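Local coordinates for protein mialostatin (Ixodes ricinus, PDB 6ZTK) that inhibits cysteine cathepsins of the host and of the tick midgut, blocking proteolysis of blood proteins by the latter, at residues E66-Q71 and K81-T86; S89-E94 and E102-K107. All coordinates share one frame; numbering follows the deposited sequence.

Interaction 1. Residues E66-Q71 and K81-T86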
loop_
_atom_site.group_PDB
_atom_site.type_symbol
_atom_site.label_atom_id
_atom_site.label_comp_id
_atom_site.label_asym_id
_atom_site.label_seq_id
_atom_site.Cartn_x
_atom_site.Cartn_y
_atom_site.Cartn_z
ATOM N N GLU A 66 4.440 -2.904 -7.522
ATOM C CA GLU A 66 5.621 -2.038 -7.550
ATOM C C GLU A 66 5.333 -0.747 -6.771
ATOM O O GLU A 66 4.280 -0.126 -7.026
ATOM C CB GLU A 66 5.965 -1.701 -8.995
ATOM C CG GLU A 66 7.201 -0.884 -9.160
ATOM C CD GLU A 66 7.600 -0.651 -10.614
ATOM O OE1 GLU A 66 6.831 -1.041 -11.522
ATOM O OE2 GLU A 66 8.632 0.031 -10.827
ATOM N N LEU A 67 6.284 -0.359 -5.936
ATOM C CA LEU A 67 6.267 0.994 -5.331
ATOM C C LEU A 67 6.899 1.927 -6.337
ATOM O O LEU A 67 8.110 1.763 -6.695
ATOM C CB LEU A 67 6.971 0.961 -3.984
ATOM C CG LEU A 67 7.025 2.278 -3.231
ATOM C CD1 LEU A 67 5.634 2.825 -2.920
ATOM C CD2 LEU A 67 7.796 2.108 -1.939
ATOM N N LEU A 68 6.147 2.899 -6.778
ATOM C CA LEU A 68 6.597 3.846 -7.819
ATOM C C LEU A 68 7.234 5.077 -7.233
ATOM O O LEU A 68 8.178 5.612 -7.841
ATOM C CB LEU A 68 5.426 4.248 -8.691
ATOM C CG LEU A 68 4.722 3.130 -9.443
ATOM C CD1 LEU A 68 3.483 3.659 -10.105
ATOM C CD2 LEU A 68 5.639 2.499 -10.496
ATOM N N GLU A 69 6.638 5.627 -6.172
ATOM C CA GLU A 69 7.042 6.924 -5.625
ATOM C C GLU A 69 6.775 6.932 -4.122
ATOM O O GLU A 69 5.782 6.378 -3.694
ATOM C CB GLU A 69 6.323 8.096 -6.265
ATOM C CG GLU A 69 6.828 9.466 -5.873
ATOM C CD GLU A 69 6.155 10.626 -6.609
ATOM O OE1 GLU A 69 5.209 10.390 -7.448
ATOM O OE2 GLU A 69 6.497 11.795 -6.238
ATOM N N VAL A 70 7.695 7.564 -3.398
ATOM C CA VAL A 70 7.556 7.801 -1.938
ATOM C C VAL A 70 7.903 9.238 -1.652
ATOM O O VAL A 70 8.996 9.675 -2.066
ATOM C CB VAL A 70 8.485 6.906 -1.124
ATOM C CG1 VAL A 70 8.359 7.207 0.375
ATOM C CG2 VAL A 70 8.201 5.486 -1.385
ATOM N N GLN A 71 7.023 9.948 -0.971
ATOM C CA GLN A 71 7.360 11.285 -0.462
ATOM C C GLN A 71 7.041 11.309 1.034
ATOM O O GLN A 71 6.140 10.566 1.480
ATOM C CB GLN A 71 6.529 12.358 -1.150
ATOM C CG GLN A 71 6.882 12.509 -2.652
ATOM C CD GLN A 71 5.741 13.248 -3.302
ATOM O OE1 GLN A 71 4.646 12.718 -3.491
ATOM N NE2 GLN A 71 5.992 14.492 -3.625
ATOM N N LYS A 81 3.598 9.517 1.708
ATOM C CA LYS A 81 2.685 9.522 0.557
ATOM C C LYS A 81 3.264 8.530 -0.455
ATOM O O LYS A 81 4.382 8.767 -0.961
ATOM C CB LYS A 81 2.524 10.921 -0.047
ATOM C CG LYS A 81 1.598 10.943 -1.235
ATOM C CD LYS A 81 1.382 12.387 -1.722
ATOM C CE LYS A 81 0.521 12.386 -2.965
ATOM N NZ LYS A 81 0.429 13.747 -3.560
ATOM N N LEU A 82 2.552 7.428 -0.650
ATOM C CA LEU A 82 3.039 6.277 -1.455
ATOM C C LEU A 82 2.211 6.166 -2.717
ATOM O O LEU A 82 0.964 6.164 -2.651
ATOM C CB LEU A 82 2.904 5.012 -0.623
ATOM C CG LEU A 82 3.540 5.057 0.753
ATOM C CD1 LEU A 82 3.250 3.728 1.476
ATOM C CD2 LEU A 82 5.010 5.275 0.671
ATOM N N LYS A 83 2.900 5.958 -3.842
ATOM C CA LYS A 83 2.217 5.655 -5.108
ATOM C C LYS A 83 2.684 4.305 -5.617
ATOM O O LYS A 83 3.884 4.116 -5.662
ATOM C CB LYS A 83 2.509 6.718 -6.162
ATOM C CG LYS A 83 1.779 6.469 -7.473
ATOM C CD LYS A 83 2.238 7.492 -8.530
ATOM C CE LYS A 83 1.572 7.229 -9.864
ATOM N NZ LYS A 83 2.072 8.197 -10.882
ATOM N N PHE A 84 1.766 3.384 -5.813
ATOM C CA PHE A 84 2.149 2.001 -6.115
ATOM C C PHE A 84 1.104 1.332 -6.961
ATOM O O PHE A 84 -0.079 1.681 -6.924
ATOM C CB PHE A 84 2.375 1.253 -4.791
ATOM C CG PHE A 84 1.262 1.365 -3.796
ATOM C CD1 PHE A 84 0.193 0.473 -3.759
ATOM C CD2 PHE A 84 1.298 2.407 -2.916
ATOM C CE1 PHE A 84 -0.855 0.620 -2.866
ATOM C CE2 PHE A 84 0.251 2.581 -2.036
ATOM C CZ PHE A 84 -0.820 1.684 -2.005
ATOM N N THR A 85 1.510 0.342 -7.738
ATOM C CA THR A 85 0.566 -0.474 -8.506
ATOM C C THR A 85 0.087 -1.671 -7.681
ATOM O O THR A 85 0.876 -2.174 -6.849
ATOM C CB THR A 85 1.194 -0.940 -9.842
ATOM O OG1 THR A 85 2.410 -1.612 -9.525
ATOM C CG2 THR A 85 1.430 0.236 -10.738
ATOM N N THR A 86 -1.127 -2.105 -7.895
ATOM C CA THR A 86 -1.735 -3.246 -7.207
ATOM C C THR A 86 -2.330 -4.229 -8.227
ATOM O O THR A 86 -2.626 -3.844 -9.384
ATOM C CB THR A 86 -2.794 -2.851 -6.160
ATOM O OG1 THR A 86 -3.934 -2.276 -6.797
ATOM C CG2 THR A 86 -2.195 -1.894 -5.151
HETATM O O HOH W 1 3.969 -1.881 -11.821
HETATM O O HOH W 2 4.359 9.974 -3.596
#
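K83 O is gripped by two successive amides, L68 N at 2.8 Å in the carbonyl plane and E69 N at 3.2 Å tilted 20° from it. Two residues facing one define a classic beta bulge, and the pairing shifts from L67–F84 to E69–K83 in this antiparallel hairpin. L68 turns its CB toward the other strand, and its CD1 lies 4.0 Å from T85 CG2, the side chains crossing at about a right angle. Beyond the bulge, K83 N to E69 O is nearly straight (171°). The face bearing E66, E69, Q71, K81, K83 and T85 is polar: one water joins E66 OE1 to T85 OG1, another donates to Q71 OE1 and K81 O, and Q71 OE1 lies 3.7 Å from K81 CD. On the face of L67, V70, L82 and F84, L82 CD2 rests 3.8 Å from V70 CG2. L67 CD1 approaches the F84 ring obliquely, F84 CG standing between backbone N and carbonyl carbon (chi1 51°). That apolar face meets helix 41-52 through F43, L46 and V51, as in the cystatin fold, where the sheet wraps the helix; strand 113-122 pairs with 81-86 along its other edge, through C115 and S117.

Interaction 2. Residues S89-E94 and E102-K107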
loop_
_atom_site.group_PDB
_atom_site.type_symbol
_atom_site.label_atom_id
_atom_site.label_comp_id
_atom_site.label_asym_id
_atom_site.label_seq_id
_atom_site.Cartn_x
_atom_site.Cartn_y
_atom_site.Cartn_z
ATOM N N SER A 89 -4.825 -10.254 -5.109
ATOM C CA SER A 89 -4.022 -11.328 -4.487
ATOM C C SER A 89 -4.870 -12.603 -4.449
ATOM O O SER A 89 -6.054 -12.574 -4.753
ATOM C CB SER A 89 -3.535 -11.031 -3.087
ATOM O OG SER A 89 -4.565 -11.291 -2.117
ATOM N N THR A 90 -4.223 -13.675 -4.030
ATOM C CA THR A 90 -4.906 -14.984 -3.831
ATOM C C THR A 90 -5.524 -15.115 -2.452
ATOM O O THR A 90 -6.085 -16.196 -2.190
ATOM C CB THR A 90 -3.904 -16.111 -4.062
ATOM O OG1 THR A 90 -2.828 -15.978 -3.146
ATOM C CG2 THR A 90 -3.431 -16.096 -5.504
ATOM N N CYS A 91 -5.394 -14.131 -1.580
ATOM C CA CYS A 91 -5.909 -14.210 -0.184
ATOM C C CYS A 91 -7.377 -13.758 -0.144
ATOM O O CYS A 91 -7.674 -12.560 -0.403
ATOM C CB CYS A 91 -5.160 -13.327 0.766
ATOM S SG CYS A 91 -3.532 -13.943 1.267
ATOM N N LYS A 92 -8.306 -14.653 0.219
ATOM C CA LYS A 92 -9.717 -14.285 0.440
ATOM C C LYS A 92 -9.805 -13.575 1.797
ATOM O O LYS A 92 -9.353 -14.090 2.803
ATOM C CB LYS A 92 -10.617 -15.525 0.442
ATOM C CG LYS A 92 -10.793 -16.095 -0.931
ATOM C CD LYS A 92 -11.605 -17.352 -0.932
ATOM C CE LYS A 92 -11.781 -17.889 -2.333
ATOM N NZ LYS A 92 -12.556 -19.151 -2.275
ATOM N N ILE A 93 -10.416 -12.404 1.821
ATOM C CA ILE A 93 -10.479 -11.613 3.085
ATOM C C ILE A 93 -11.295 -12.354 4.181
ATOM O O ILE A 93 -10.920 -12.320 5.337
ATOM C CB ILE A 93 -11.132 -10.278 2.728
ATOM C CG1 ILE A 93 -10.226 -9.464 1.810
ATOM C CG2 ILE A 93 -11.525 -9.489 3.983
ATOM C CD1 ILE A 93 -10.939 -8.371 1.044
ATOM N N GLU A 94 -12.400 -12.953 3.773
ATOM C CA GLU A 94 -13.368 -13.554 4.732
ATOM C C GLU A 94 -12.925 -14.968 5.141
ATOM O O GLU A 94 -13.731 -15.702 5.696
ATOM C CB GLU A 94 -14.761 -13.532 4.119
ATOM C CG GLU A 94 -15.323 -12.135 3.913
ATOM C CD GLU A 94 -16.414 -12.091 2.852
ATOM O OE1 GLU A 94 -16.082 -12.047 1.626
ATOM O OE2 GLU A 94 -17.613 -12.153 3.217
ATOM N N GLU A 102 4.131 -12.236 1.760
ATOM C CA GLU A 102 4.526 -13.648 1.412
ATOM C C GLU A 102 3.296 -14.521 1.031
ATOM O O GLU A 102 3.263 -15.273 -0.018
ATOM C CB GLU A 102 5.226 -14.263 2.624
ATOM C CG GLU A 102 6.315 -13.377 3.188
ATOM C CD GLU A 102 5.987 -12.778 4.551
ATOM O OE1 GLU A 102 5.391 -11.669 4.638
ATOM O OE2 GLU A 102 6.301 -13.463 5.552
ATOM N N LEU A 103 2.243 -14.442 1.840
ATOM C CA LEU A 103 1.079 -15.319 1.584
ATOM C C LEU A 103 0.190 -14.777 0.457
ATOM O O LEU A 103 -0.329 -15.532 -0.375
ATOM C CB LEU A 103 0.304 -15.416 2.886
ATOM C CG LEU A 103 -0.875 -16.355 2.854
ATOM C CD1 LEU A 103 -0.387 -17.785 2.533
ATOM C CD2 LEU A 103 -1.621 -16.313 4.142
ATOM N N CYS A 104 -0.024 -13.450 0.448
ATOM C CA CYS A 104 -1.006 -12.857 -0.459
ATOM C C CYS A 104 -0.339 -12.501 -1.775
ATOM O O CYS A 104 -0.195 -11.314 -2.103
ATOM C CB CYS A 104 -1.687 -11.686 0.195
ATOM S SG CYS A 104 -2.465 -12.179 1.767
ATOM N N GLN A 105 0.142 -13.516 -2.486
ATOM C CA GLN A 105 0.799 -13.282 -3.788
ATOM C C GLN A 105 -0.182 -12.823 -4.827
ATOM O O GLN A 105 -1.370 -13.090 -4.782
ATOM C CB GLN A 105 1.455 -14.591 -4.267
ATOM C CG GLN A 105 2.615 -14.954 -3.370
ATOM C CD GLN A 105 3.813 -14.078 -3.609
ATOM O OE1 GLN A 105 4.261 -13.960 -4.748
ATOM N NE2 GLN A 105 4.298 -13.413 -2.576
ATOM N N PRO A 106 0.296 -12.151 -5.918
ATOM C CA PRO A 106 -0.593 -11.778 -6.998
ATOM C C PRO A 106 -1.211 -12.989 -7.689
ATOM O O PRO A 106 -0.419 -13.965 -7.950
ATOM C CB PRO A 106 0.329 -11.075 -8.010
ATOM C CG PRO A 106 1.544 -10.797 -7.309
ATOM C CD PRO A 106 1.680 -11.725 -6.130
ATOM N N LYS A 107 -2.477 -12.929 -8.066
ATOM C CA LYS A 107 -3.113 -13.994 -8.889
ATOM C C LYS A 107 -2.397 -13.969 -10.241
ATOM O O LYS A 107 -2.008 -15.055 -10.739
ATOM C CB LYS A 107 -4.611 -13.824 -9.034
ATOM C CG LYS A 107 -5.279 -14.894 -9.888
ATOM C CD LYS A 107 -6.737 -14.662 -10.137
ATOM C CE LYS A 107 -7.421 -15.906 -10.677
ATOM N NZ LYS A 107 -8.765 -15.575 -11.194
HETATM O O HOH W 3 -2.910 -16.945 -0.645
#
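C91 and C104 are joined by a disulfide, SG to SG 2.1 Å, one of the two disulfide bonds of this cystatin, and it ties the end of strand 78-92 to the loop that precedes strand 113-122. The torsion about the S–S bond is -90°, the value of a relaxed bridge. In both cysteines SG stands anti to the carbonyl carbon, beside the backbone N (chi1 -76° in C91). L103 lies against the C91 sulfur of the bridge, its branch carbon CG 3.9 Å from C91 SG, and its amide is held by S100 OG. The loop bends sharply at C104, the centre of an inverse gamma turn.

T90 supplies the polar link across the contact. Its backbone N donates to Q105 O at 3.0 Å; the donor lies nearly in line with the carbonyl, although the hydrogen bond is bent, with an N-H...O angle of 141°. The threonine side chain divides its two branches between different parts of the loop: CG2 reaches to 4.0 Å from K107 CA, whereas OG1 shares a water with L103 O. The water donates to L103 O and is also hydrogen-bonded to T90 OG1, a second, indirect link between T90 and the loop.

S89, buried, packs next to this on the backbone of the loop. S89 CA makes a bent C-H...O contact with Q105 O (3.2 Å), and its CB packs on the carbonyl oxygens of C104 and Q105. The hydroxyl is held from two sources: it is hydrogen-bonded to Y61 O on the neighbouring strand 60-74, and it accepts from C91 N in an ST turn, with S89 OG 3.0 Å from that nitrogen.

Overall arrangement
Both interactions use strand 78-92, interaction 1 in its middle and interaction 2 at its far end, with centres about 19 Å apart on opposite sides of the chain's centre. Interaction 1, about 7 Å from that centre, pairs two neighbouring strands of the sheet; it is held by a series of backbone hydrogen bonds, with apolar side chains on one face and polar ones on the other, and is itself only partly buried (3 of its 11 touching residues). Interaction 2, about 14 Å out, joins the strand end to a loop, has half of its touching residues exposed, and replaces regular pairing with a covalent bridge and one direct hydrogen bond. The buried areas are 564 and 314 Å² respectively.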